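Local atomic coordinates of protease (Penicillium cyclopium, PDB entry 5Z6O), a protein that hydrolyses peptide bonds as a proteinase K-like serine protease of the subtilisin family, probably cleaving casein, gelatin and collagen type IV. Residues Thr43-Gly48 with Val94-Val99; Asp67-Gly72 with Ala215-Gly220; Phe158-Ala163 with His233-Ala238; Cys182-Ser187 with Leu205-Lys210. All blocks are in the same frame, centred on the assembly; numbering follows the deposited sequence.

Contact 1. Residues Thr43-Gly48 with Val94-Val99; sequences TGIDIG and VVAVKV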
loop_
_atom_site.group_PDB
_atom_site.type_symbol
_atom_site.label_atom_id
_atom_site.label_comp_id
_atom_site.label_asym_id
_atom_site.label_seq_id
_atom_site.Cartn_x
_atom_site.Cartn_y
_atom_site.Cartn_z
ATOM N N THR A 43 -11.570 2.829 3.960
ATOM C CA THR A 43 -12.802 2.786 4.738
ATOM C C THR A 43 -12.624 3.098 6.232
ATOM O O THR A 43 -13.588 2.929 6.997
ATOM C CB THR A 43 -13.470 1.422 4.596
ATOM O OG1 THR A 43 -12.661 0.391 5.176
ATOM C CG2 THR A 43 -13.718 1.082 3.139
ATOM N N GLY A 44 -11.452 3.536 6.669
ATOM C CA GLY A 44 -11.163 3.653 8.085
ATOM C C GLY A 44 -10.362 2.472 8.601
ATOM O O GLY A 44 -10.154 1.474 7.923
ATOM N N ILE A 45 -9.874 2.609 9.833
ATOM C CA ILE A 45 -9.035 1.587 10.453
ATOM C C ILE A 45 -9.557 1.304 11.848
ATOM O O ILE A 45 -9.852 2.241 12.601
ATOM C CB ILE A 45 -7.574 2.043 10.559
ATOM C CG1 ILE A 45 -6.990 2.355 9.194
ATOM C CG2 ILE A 45 -6.723 0.973 11.268
ATOM C CD1 ILE A 45 -5.632 3.057 9.329
ATOM N N ASP A 46 -9.617 0.025 12.207
ATOM C CA ASP A 46 -9.899 -0.372 13.600
ATOM C C ASP A 46 -8.615 -0.152 14.377
ATOM O O ASP A 46 -7.797 -1.061 14.536
ATOM C CB ASP A 46 -10.366 -1.819 13.654
ATOM C CG ASP A 46 -10.624 -2.313 15.070
ATOM O OD1 ASP A 46 -10.584 -1.512 16.008
ATOM O OD2 ASP A 46 -10.836 -3.520 15.230
ATOM N N ILE A 47 -8.423 1.087 14.848
ATOM C CA ILE A 47 -7.149 1.453 15.446
ATOM C C ILE A 47 -6.925 0.745 16.769
ATOM O O ILE A 47 -5.782 0.684 17.234
ATOM C CB ILE A 47 -6.991 2.985 15.610
ATOM C CG1 ILE A 47 -8.038 3.547 16.539
ATOM C CG2 ILE A 47 -7.018 3.742 14.226
ATOM C CD1 ILE A 47 -7.732 4.970 16.949
ATOM N N GLY A 48 -7.966 0.162 17.352
ATOM C CA GLY A 48 -7.786 -0.607 18.580
ATOM C C GLY A 48 -7.288 -2.014 18.356
ATOM O O GLY A 48 -7.024 -2.743 19.312
ATOM N N VAL A 94 0.698 4.829 11.651
ATOM C CA VAL A 94 -0.415 4.674 10.713
ATOM C C VAL A 94 -1.500 5.673 11.072
ATOM O O VAL A 94 -1.842 5.802 12.248
ATOM C CB VAL A 94 -0.998 3.250 10.751
ATOM C CG1 VAL A 94 -2.127 3.137 9.772
ATOM C CG2 VAL A 94 0.039 2.302 10.403
ATOM N N VAL A 95 -2.056 6.363 10.065
ATOM C CA VAL A 95 -3.079 7.373 10.287
ATOM C C VAL A 95 -4.294 7.021 9.434
ATOM O O VAL A 95 -4.182 6.873 8.213
ATOM C CB VAL A 95 -2.570 8.787 9.959
ATOM C CG1 VAL A 95 -3.663 9.789 10.213
ATOM C CG2 VAL A 95 -1.370 9.139 10.832
ATOM N N ALA A 96 -5.458 6.877 10.073
ATOM C CA ALA A 96 -6.661 6.523 9.336
ATOM C C ALA A 96 -7.218 7.759 8.661
ATOM O O ALA A 96 -7.496 8.759 9.335
ATOM C CB ALA A 96 -7.726 5.959 10.278
ATOM N N VAL A 97 -7.406 7.696 7.345
ATOM C CA VAL A 97 -8.126 8.735 6.628
ATOM C C VAL A 97 -9.350 8.061 6.014
ATOM O O VAL A 97 -9.261 7.416 4.964
ATOM C CB VAL A 97 -7.256 9.415 5.564
ATOM C CG1 VAL A 97 -8.052 10.513 4.853
ATOM C CG2 VAL A 97 -5.950 9.992 6.187
ATOM N N LYS A 98 -10.506 8.201 6.644
ATOM C CA LYS A 98 -11.694 7.484 6.198
ATOM C C LYS A 98 -12.410 8.325 5.144
ATOM O O LYS A 98 -12.887 9.433 5.448
ATOM C CB LYS A 98 -12.635 7.200 7.365
ATOM C CG LYS A 98 -13.905 6.509 6.905
ATOM C CD LYS A 98 -14.740 5.958 8.099
ATOM C CE LYS A 98 -16.122 5.655 7.612
ATOM N NZ LYS A 98 -16.877 4.994 8.731
ATOM N N VAL A 99 -12.494 7.806 3.908
ATOM C CA VAL A 99 -13.088 8.557 2.794
ATOM C C VAL A 99 -14.168 7.728 2.110
ATOM O O VAL A 99 -14.872 8.220 1.217
ATOM C CB VAL A 99 -12.029 8.988 1.766
ATOM C CG1 VAL A 99 -10.943 9.882 2.392
ATOM C CG2 VAL A 99 -11.413 7.748 1.094
HETATM O O HOH W 1 -16.246 2.275 7.002
#
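V94 meets the loop that leaves strand 37-42 through I45, whose CD1 lies 3.5 Å from V94 CG1, the two side chains crossing obliquely. CG1 of I45 sits beside its backbone N (chi1 -59°), and the extended second torsion sends CD1 on toward strand 93-98. A78 of helix 73-82 packs against both I45 and V94, closing the apolar patch from the helix side. V95 turns its side chain the other way, onto strand 37-42. At A96 the small side chain faces the loop again: its CB is 3.7 Å from I45 CD1, and A96 CA comes to 3.6 Å from the same methyl, so one isoleucine branch bridges two residues of the strand.

The extended chain of K98 passes G44, where there is no side chain to obstruct it, with K98 CB 3.9 Å from G44 CA. Farther out, K98 CD lies 3.4 Å from T43 O. A water donates to T43 O at 2.7 Å and is a weak partner of K98 NZ. K98 NZ is also bound to the D66 and T68 carbonyls and in a salt bridge to D64 OD1. T43 directly follows the charge-relay aspartate D42, and the contact joins the backbone beside the active site to the sheet through apolar packing at one end and, at the other, a lysine stem whose charge is probably offset by the loop of D64, D66 and T68.

Contact 2. Residues Asp67-Gly72 with Ala215-Gly220; sequences DTDGNG and AYPGGG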
loop_
_atom_site.group_PDB
_atom_site.type_symbol
_atom_site.label_atom_id
_atom_site.label_comp_id
_atom_site.label_asym_id
_atom_site.label_seq_id
_atom_site.Cartn_x
_atom_site.Cartn_y
_atom_site.Cartn_z
ATOM N N ASP A 67 -16.644 6.968 13.301
ATOM C CA ASP A 67 -15.178 6.928 13.194
ATOM C C ASP A 67 -14.644 5.530 13.476
ATOM O O ASP A 67 -13.790 5.286 14.352
ATOM C CB ASP A 67 -14.540 7.939 14.122
ATOM C CG ASP A 67 -14.930 9.355 13.762
ATOM O OD1 ASP A 67 -15.227 9.616 12.565
ATOM O OD2 ASP A 67 -14.987 10.206 14.667
ATOM N N THR A 68 -15.197 4.586 12.724
ATOM C CA THR A 68 -14.769 3.201 12.790
ATOM C C THR A 68 -14.653 2.672 11.372
ATOM O O THR A 68 -15.210 3.239 10.428
ATOM C CB THR A 68 -15.763 2.315 13.569
ATOM O OG1 THR A 68 -17.023 2.300 12.884
ATOM C CG2 THR A 68 -16.005 2.857 14.960
ATOM N N ASP A 69 -13.968 1.538 11.237
ATOM C CA ASP A 69 -13.951 0.829 9.957
ATOM C C ASP A 69 -15.153 -0.122 9.904
ATOM O O ASP A 69 -15.105 -1.244 10.425
ATOM C CB ASP A 69 -12.630 0.071 9.798
ATOM C CG ASP A 69 -12.592 -0.733 8.500
ATOM O OD1 ASP A 69 -13.485 -0.520 7.676
ATOM O OD2 ASP A 69 -11.698 -1.576 8.313
ATOM N N GLY A 70 -16.234 0.307 9.277
ATOM C CA GLY A 70 -17.387 -0.565 9.186
ATOM C C GLY A 70 -17.365 -1.522 8.014
ATOM O O GLY A 70 -18.322 -2.271 7.798
ATOM N N ASN A 71 -16.281 -1.534 7.253
ATOM C CA ASN A 71 -16.177 -2.349 6.052
ATOM C C ASN A 71 -15.165 -3.467 6.210
ATOM O O ASN A 71 -15.452 -4.620 5.900
ATOM C CB ASN A 71 -15.773 -1.450 4.882
ATOM C CG ASN A 71 -15.603 -2.217 3.600
ATOM O OD1 ASN A 71 -14.570 -2.833 3.370
ATOM N ND2 ASN A 71 -16.624 -2.210 2.766
ATOM N N GLY A 72 -13.951 -3.141 6.652
ATOM C CA GLY A 72 -12.888 -4.116 6.822
ATOM C C GLY A 72 -11.692 -3.871 5.923
ATOM O O GLY A 72 -10.568 -4.223 6.298
ATOM N N ALA A 215 -5.182 -8.140 9.216
ATOM C CA ALA A 215 -6.130 -7.875 10.305
ATOM C C ALA A 215 -7.504 -7.470 9.776
ATOM O O ALA A 215 -7.643 -6.882 8.694
ATOM C CB ALA A 215 -5.589 -6.739 11.187
ATOM N N TYR A 216 -8.534 -7.747 10.572
ATOM C CA TYR A 216 -9.900 -7.384 10.239
ATOM C C TYR A 216 -10.560 -6.824 11.493
ATOM O O TYR A 216 -10.191 -7.213 12.602
ATOM C CB TYR A 216 -10.638 -8.639 9.750
ATOM C CG TYR A 216 -11.683 -8.411 8.730
ATOM C CD1 TYR A 216 -11.370 -7.888 7.482
ATOM C CD2 TYR A 216 -13.003 -8.765 8.993
ATOM C CE1 TYR A 216 -12.352 -7.697 6.533
ATOM C CE2 TYR A 216 -13.987 -8.575 8.055
ATOM C CZ TYR A 216 -13.658 -8.041 6.833
ATOM O OH TYR A 216 -14.659 -7.860 5.900
ATOM N N PRO A 217 -11.471 -5.867 11.358
ATOM C CA PRO A 217 -12.056 -5.231 12.552
ATOM C C PRO A 217 -12.568 -6.242 13.567
ATOM O O PRO A 217 -13.164 -7.262 13.222
ATOM C CB PRO A 217 -13.198 -4.398 11.981
ATOM C CG PRO A 217 -12.727 -4.019 10.589
ATOM C CD PRO A 217 -12.007 -5.297 10.106
ATOM N N GLY A 218 -12.298 -5.959 14.840
ATOM C CA GLY A 218 -12.775 -6.795 15.916
ATOM C C GLY A 218 -11.799 -7.830 16.410
ATOM O O GLY A 218 -12.193 -8.680 17.206
ATOM N N GLY A 219 -10.553 -7.815 15.932
ATOM C CA GLY A 219 -9.471 -8.592 16.513
ATOM C C GLY A 219 -9.049 -9.838 15.756
ATOM O O GLY A 219 -8.021 -10.425 16.115
ATOM N N GLY A 220 -9.797 -10.286 14.749
ATOM C CA GLY A 220 -9.391 -11.424 13.949
ATOM C C GLY A 220 -8.621 -11.026 12.693
ATOM O O GLY A 220 -8.050 -9.934 12.587
HETATM O O HOH W 2 -13.744 -6.466 4.063
#
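G72 and the two residues Y216 and P217 form the tight part of this contact. G72 CA lies 3.6 Å from Y216 CE1, approaching the ring obliquely, and at the same distance, 3.6 Å, from P217 CD. P217 CD lies 3.4 Å above the plane of the Y216 ring, offset toward the rim. Beside them D69 OD2 comes to 3.5 Å from P217 CG; CG of D69 is anti to its backbone N (chi1 178°), on the side of P217. The D69 carboxylate shapes its own loop in an Asx turn: OD1 accepts N71 N at 3.0 Å and G72 N at 2.9 Å, both from the same face of the carboxylate plane. T43 OG1 adds a third hydrogen bond to OD1, and T75 OG1 binds OD2.

Toward solvent the fit is looser. A water donates to N71 O at 3.1 Å; its very short approach to Y216 OH is less certain. G218 and G219 of the type II turn make no contact with residues 67-72. N71 ND2 is bound to A102 O and N71 OD1 to ND1 of the charge-relay histidine H73. The D69 carboxylate, gripped at both oxygens, thus probably fixes the loop course just ahead of H73, while the tyrosine and proline cover its outer flank.

Contact 3. Residues Phe158-Ala163 with His233-Ala238; sequences FLSVAA and HVAGAA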
loop_
_atom_site.group_PDB
_atom_site.type_symbol
_atom_site.label_atom_id
_atom_site.label_comp_id
_atom_site.label_asym_id
_atom_site.label_seq_id
_atom_site.Cartn_x
_atom_site.Cartn_y
_atom_site.Cartn_z
ATOM N N PHE A 158 4.858 10.117 -0.650
ATOM C CA PHE A 158 4.913 9.020 -1.613
ATOM C C PHE A 158 3.520 8.422 -1.713
ATOM O O PHE A 158 2.819 8.308 -0.707
ATOM C CB PHE A 158 5.924 7.970 -1.149
ATOM C CG PHE A 158 5.818 6.636 -1.874
ATOM C CD1 PHE A 158 6.508 6.397 -3.047
ATOM C CD2 PHE A 158 5.014 5.631 -1.361
ATOM C CE1 PHE A 158 6.409 5.163 -3.692
ATOM C CE2 PHE A 158 4.915 4.400 -1.977
ATOM C CZ PHE A 158 5.615 4.159 -3.138
ATOM N N LEU A 159 3.099 8.050 -2.930
ATOM C CA LEU A 159 1.720 7.613 -3.088
ATOM C C LEU A 159 1.697 6.290 -3.837
ATOM O O LEU A 159 2.073 6.229 -5.014
ATOM C CB LEU A 159 0.889 8.697 -3.796
ATOM C CG LEU A 159 -0.579 8.345 -4.096
ATOM C CD1 LEU A 159 -1.310 7.778 -2.868
ATOM C CD2 LEU A 159 -1.268 9.603 -4.612
ATOM N N SER A 160 1.321 5.213 -3.156
ATOM C CA SER A 160 1.116 3.927 -3.813
ATOM C C SER A 160 -0.370 3.733 -4.094
ATOM O O SER A 160 -1.206 3.952 -3.216
ATOM C CB SER A 160 1.657 2.782 -2.949
ATOM O OG SER A 160 1.045 2.780 -1.687
ATOM N N VAL A 161 -0.691 3.313 -5.319
ATOM C CA VAL A 161 -2.064 3.210 -5.805
ATOM C C VAL A 161 -2.323 1.830 -6.383
ATOM O O VAL A 161 -1.528 1.341 -7.194
ATOM C CB VAL A 161 -2.314 4.289 -6.890
ATOM C CG1 VAL A 161 -3.695 4.183 -7.429
ATOM C CG2 VAL A 161 -2.115 5.699 -6.301
ATOM N N ALA A 162 -3.469 1.241 -6.028
ATOM C CA ALA A 162 -3.893 -0.007 -6.650
ATOM C C ALA A 162 -4.164 0.211 -8.134
ATOM O O ALA A 162 -4.783 1.204 -8.538
ATOM C CB ALA A 162 -5.146 -0.540 -5.967
ATOM N N ALA A 163 -3.722 -0.731 -8.962
ATOM C CA ALA A 163 -3.922 -0.521 -10.403
ATOM C C ALA A 163 -5.372 -0.710 -10.821
ATOM O O ALA A 163 -5.775 -0.173 -11.871
ATOM C CB ALA A 163 -3.039 -1.470 -11.205
ATOM N N HIS A 233 1.548 -3.457 0.310
ATOM C CA HIS A 233 2.902 -4.016 0.421
ATOM C C HIS A 233 3.921 -2.973 -0.004
ATOM O O HIS A 233 5.002 -2.864 0.589
ATOM C CB HIS A 233 3.074 -5.270 -0.452
ATOM C CG HIS A 233 2.344 -6.492 0.047
ATOM N ND1 HIS A 233 1.011 -6.737 -0.228
ATOM C CD2 HIS A 233 2.781 -7.563 0.762
ATOM C CE1 HIS A 233 0.664 -7.908 0.291
ATOM N NE2 HIS A 233 1.720 -8.430 0.892
ATOM N N VAL A 234 3.600 -2.215 -1.057
ATOM C CA VAL A 234 4.538 -1.221 -1.572
ATOM C C VAL A 234 4.560 0.004 -0.658
ATOM O O VAL A 234 5.632 0.575 -0.413
ATOM C CB VAL A 234 4.182 -0.860 -3.032
ATOM C CG1 VAL A 234 5.143 0.209 -3.595
ATOM C CG2 VAL A 234 4.268 -2.103 -3.921
ATOM N N ALA A 235 3.414 0.383 -0.082
ATOM C CA ALA A 235 3.415 1.462 0.909
ATOM C C ALA A 235 4.336 1.104 2.064
ATOM O O ALA A 235 5.163 1.923 2.504
ATOM C CB ALA A 235 2.001 1.717 1.462
ATOM N N GLY A 236 4.206 -0.123 2.566
ATOM C CA GLY A 236 5.076 -0.539 3.655
ATOM C C GLY A 236 6.537 -0.588 3.240
ATOM O O GLY A 236 7.416 -0.199 4.013
ATOM N N ALA A 237 6.824 -1.115 2.046
ATOM C CA ALA A 237 8.219 -1.169 1.616
ATOM C C ALA A 237 8.809 0.231 1.468
ATOM O O ALA A 237 10.000 0.440 1.739
ATOM C CB ALA A 237 8.337 -1.943 0.288
ATOM N N ALA A 238 8.015 1.204 1.002
ATOM C CA ALA A 238 8.536 2.557 0.917
ATOM C C ALA A 238 8.872 3.090 2.291
ATOM O O ALA A 238 9.920 3.706 2.478
ATOM C CB ALA A 238 7.532 3.487 0.229
#
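F158 and A238 carry the contact by a CH-pi interaction: A238 CB stands over one face of the ring, 3.8 Å from its centroid and 23° off the normal, displaced toward the rim. The nearest ring atom is F158 CE2, 3.5 Å from A238 CB. V234 approaches the same ring at its edge, with V234 CG1 4.0 Å from F158 CZ, the two side chains crossing at about a right angle. CG of F158 is anti to the backbone N (chi1 165°), which starts the ring toward the helix. Two residues on, S160 OG, in one of two deposited conformers, lies 3.5 Å from A235 CB.

This is the core of the alpha/beta subtilisin fold, in which the central helix 227-245, carrying the charge-relay serine S228 near its start, packs on the parallel sheet. Strand and helix segments run nearly antiparallel, their axes 8.1 Å apart at closest approach.

Around this first shell, T249, A252 and C253 of helix 249-259 pack on F158, and I256 of that helix touches V234. On the sheet side, V132 and N134 of strand 131-135 touch A235, and in the conformer given S160 OG is hydrogen-bonded to N134 OD1. Backbone hydrogen bonds to M133 of that strand fix F158 and S160 in the sheet.

Contact 4. Residues Cys182-Ser187 with Leu205-Lys210; sequences CTIAAS and LYAPGK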
loop_
_atom_site.group_PDB
_atom_site.type_symbol
_atom_site.label_atom_id
_atom_site.label_comp_id
_atom_site.label_asym_id
_atom_site.label_seq_id
_atom_site.Cartn_x
_atom_site.Cartn_y
_atom_site.Cartn_z
ATOM N N CYS A 182 2.895 5.631 -7.707
ATOM C CA CYS A 182 3.517 4.323 -7.841
ATOM C C CYS A 182 2.347 3.351 -7.980
ATOM O O CYS A 182 1.612 3.115 -7.019
ATOM C CB CYS A 182 4.400 4.034 -6.624
ATOM S SG CYS A 182 5.818 2.957 -6.976
ATOM N N THR A 183 2.099 2.884 -9.201
ATOM C CA THR A 183 0.892 2.119 -9.511
ATOM C C THR A 183 1.207 0.625 -9.493
ATOM O O THR A 183 2.124 0.176 -10.203
ATOM C CB THR A 183 0.382 2.520 -10.894
ATOM O OG1 THR A 183 0.057 3.915 -10.886
ATOM C CG2 THR A 183 -0.836 1.728 -11.276
ATOM N N ILE A 184 0.421 -0.152 -8.726
ATOM C CA ILE A 184 0.843 -1.493 -8.304
ATOM C C ILE A 184 -0.149 -2.529 -8.834
ATOM O O ILE A 184 -1.348 -2.451 -8.555
ATOM C CB ILE A 184 0.947 -1.602 -6.770
ATOM C CG1 ILE A 184 1.714 -0.420 -6.159
ATOM C CG2 ILE A 184 1.587 -2.925 -6.380
ATOM C CD1 ILE A 184 3.092 -0.215 -6.831
ATOM N N ALA A 185 0.358 -3.521 -9.563
ATOM C CA ALA A 185 -0.439 -4.651 -10.017
ATOM C C ALA A 185 -0.273 -5.830 -9.066
ATOM O O ALA A 185 0.625 -5.852 -8.215
ATOM C CB ALA A 185 -0.042 -5.048 -11.452
ATOM N N ALA A 186 -1.177 -6.804 -9.187
ATOM C CA ALA A 186 -1.287 -7.885 -8.208
ATOM C C ALA A 186 -0.681 -9.188 -8.725
ATOM O O ALA A 186 -1.008 -9.629 -9.832
ATOM C CB ALA A 186 -2.747 -8.122 -7.844
ATOM N N SER A 187 0.156 -9.836 -7.900
ATOM C CA SER A 187 0.758 -11.115 -8.269
ATOM C C SER A 187 0.187 -12.237 -7.409
ATOM O O SER A 187 -0.431 -11.987 -6.373
ATOM C CB SER A 187 2.290 -11.067 -8.112
ATOM O OG SER A 187 2.694 -11.022 -6.743
ATOM N N LEU A 205 5.141 -1.709 -10.880
ATOM C CA LEU A 205 5.606 -3.052 -10.493
ATOM C C LEU A 205 4.433 -3.861 -9.942
ATOM O O LEU A 205 3.331 -3.347 -9.739
ATOM C CB LEU A 205 6.746 -3.003 -9.466
ATOM C CG LEU A 205 6.389 -2.494 -8.087
ATOM C CD1 LEU A 205 7.350 -3.128 -7.045
ATOM C CD2 LEU A 205 6.560 -0.969 -7.995
ATOM N N TYR A 206 4.700 -5.141 -9.705
ATOM C CA TYR A 206 3.794 -6.097 -9.071
ATOM C C TYR A 206 4.115 -6.215 -7.593
ATOM O O TYR A 206 5.269 -6.072 -7.180
ATOM C CB TYR A 206 3.924 -7.518 -9.682
ATOM C CG TYR A 206 3.181 -7.683 -11.003
ATOM C CD1 TYR A 206 3.727 -7.199 -12.216
ATOM C CD2 TYR A 206 1.920 -8.304 -11.030
ATOM C CE1 TYR A 206 3.004 -7.333 -13.428
ATOM C CE2 TYR A 206 1.203 -8.456 -12.227
ATOM C CZ TYR A 206 1.748 -7.980 -13.405
ATOM O OH TYR A 206 1.001 -8.166 -14.545
ATOM N N ALA A 207 3.086 -6.564 -6.816
ATOM C CA ALA A 207 3.281 -6.971 -5.433
ATOM C C ALA A 207 2.228 -8.008 -5.126
ATOM O O ALA A 207 1.214 -8.083 -5.835
ATOM C CB ALA A 207 3.162 -5.776 -4.472
ATOM N N PRO A 208 2.413 -8.798 -4.068
ATOM C CA PRO A 208 1.474 -9.888 -3.770
ATOM C C PRO A 208 0.067 -9.357 -3.579
ATOM O O PRO A 208 -0.157 -8.418 -2.809
ATOM C CB PRO A 208 2.028 -10.480 -2.469
ATOM C CG PRO A 208 3.509 -10.305 -2.617
ATOM C CD PRO A 208 3.649 -8.910 -3.263
ATOM N N GLY A 209 -0.886 -9.986 -4.269
ATOM C CA GLY A 209 -2.224 -9.433 -4.265
ATOM C C GLY A 209 -3.319 -10.458 -4.235
ATOM O O GLY A 209 -4.488 -10.082 -4.182
ATOM N N LYS A 210 -2.987 -11.746 -4.300
ATOM C CA LYS A 210 -4.023 -12.776 -4.256
ATOM C C LYS A 210 -3.863 -13.593 -2.996
ATOM O O LYS A 210 -2.746 -14.049 -2.679
ATOM C CB LYS A 210 -3.955 -13.690 -5.486
ATOM C CG LYS A 210 -4.979 -14.851 -5.414
ATOM C CD LYS A 210 -4.983 -15.655 -6.722
ATOM C CE LYS A 210 -6.092 -16.716 -6.699
ATOM N NZ LYS A 210 -5.619 -17.905 -5.976
#
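The last two strands of the central parallel sheet, 182-187 and the outermost 205-208, pair here from I184 with L205 to S187 with P208. A185 N donates to L205 O at 3.0 Å, and A185 O accepts A207 N at 2.9 Å. S187 N then binds A207 O, while G209 N reaches S187 O at 2.9 Å; K210 N adds a weak bond to the same oxygen.

On one face of the sheet A185 CB stands over the Y206 ring, 3.8 Å from its centroid and 15° off the normal. A186 O lies at the ring edge, in its plane, 3.4 Å from Y206 CD2, and Y206 OH is hydrogen-bonded to S193. On the other face I184 and L205 lie side by side, pointing the same way, with I184 CD1 3.7 Å from L205 CD2; CG of L205 lies between its backbone N and carbonyl carbon (chi1 68°). V234 of helix 227-245 covers I184 and A207. L205 CD2 also touches C182 SG, whose disulfide to C253 ties the strand to helix 249-259. The backbone amides and carbonyls thus bind the outer strand, and apolar side chains pack on both faces, although the buried L205 N has no hydrogen-bond partner in the model.

Contacts 1 and 2 adjoin, their centres about 9 Å apart, and touch directly: D46 OD2 binds G218 N, joining the loop of contact 1 to the turn of contact 2. Their segments alternate along the chain. Contact 1 closes before contacts 3 and 4 open. Contacts 3 and 4, centres also about 9 Å apart, share neighbouring strands 157-162 and 182-187, with contact 4 nested inside the loop that contact 3 closes. Contacts 1, 3 and 4 all reach the same seven-stranded parallel sheet, contacts 1 and 4 on opposite sides of the chain's centre, their centres about 22 Å apart. The first pair thus lies beside the aspartate and histidine of the charge relay, while contact 3 packs the serine-bearing helix 227-245 on the sheet.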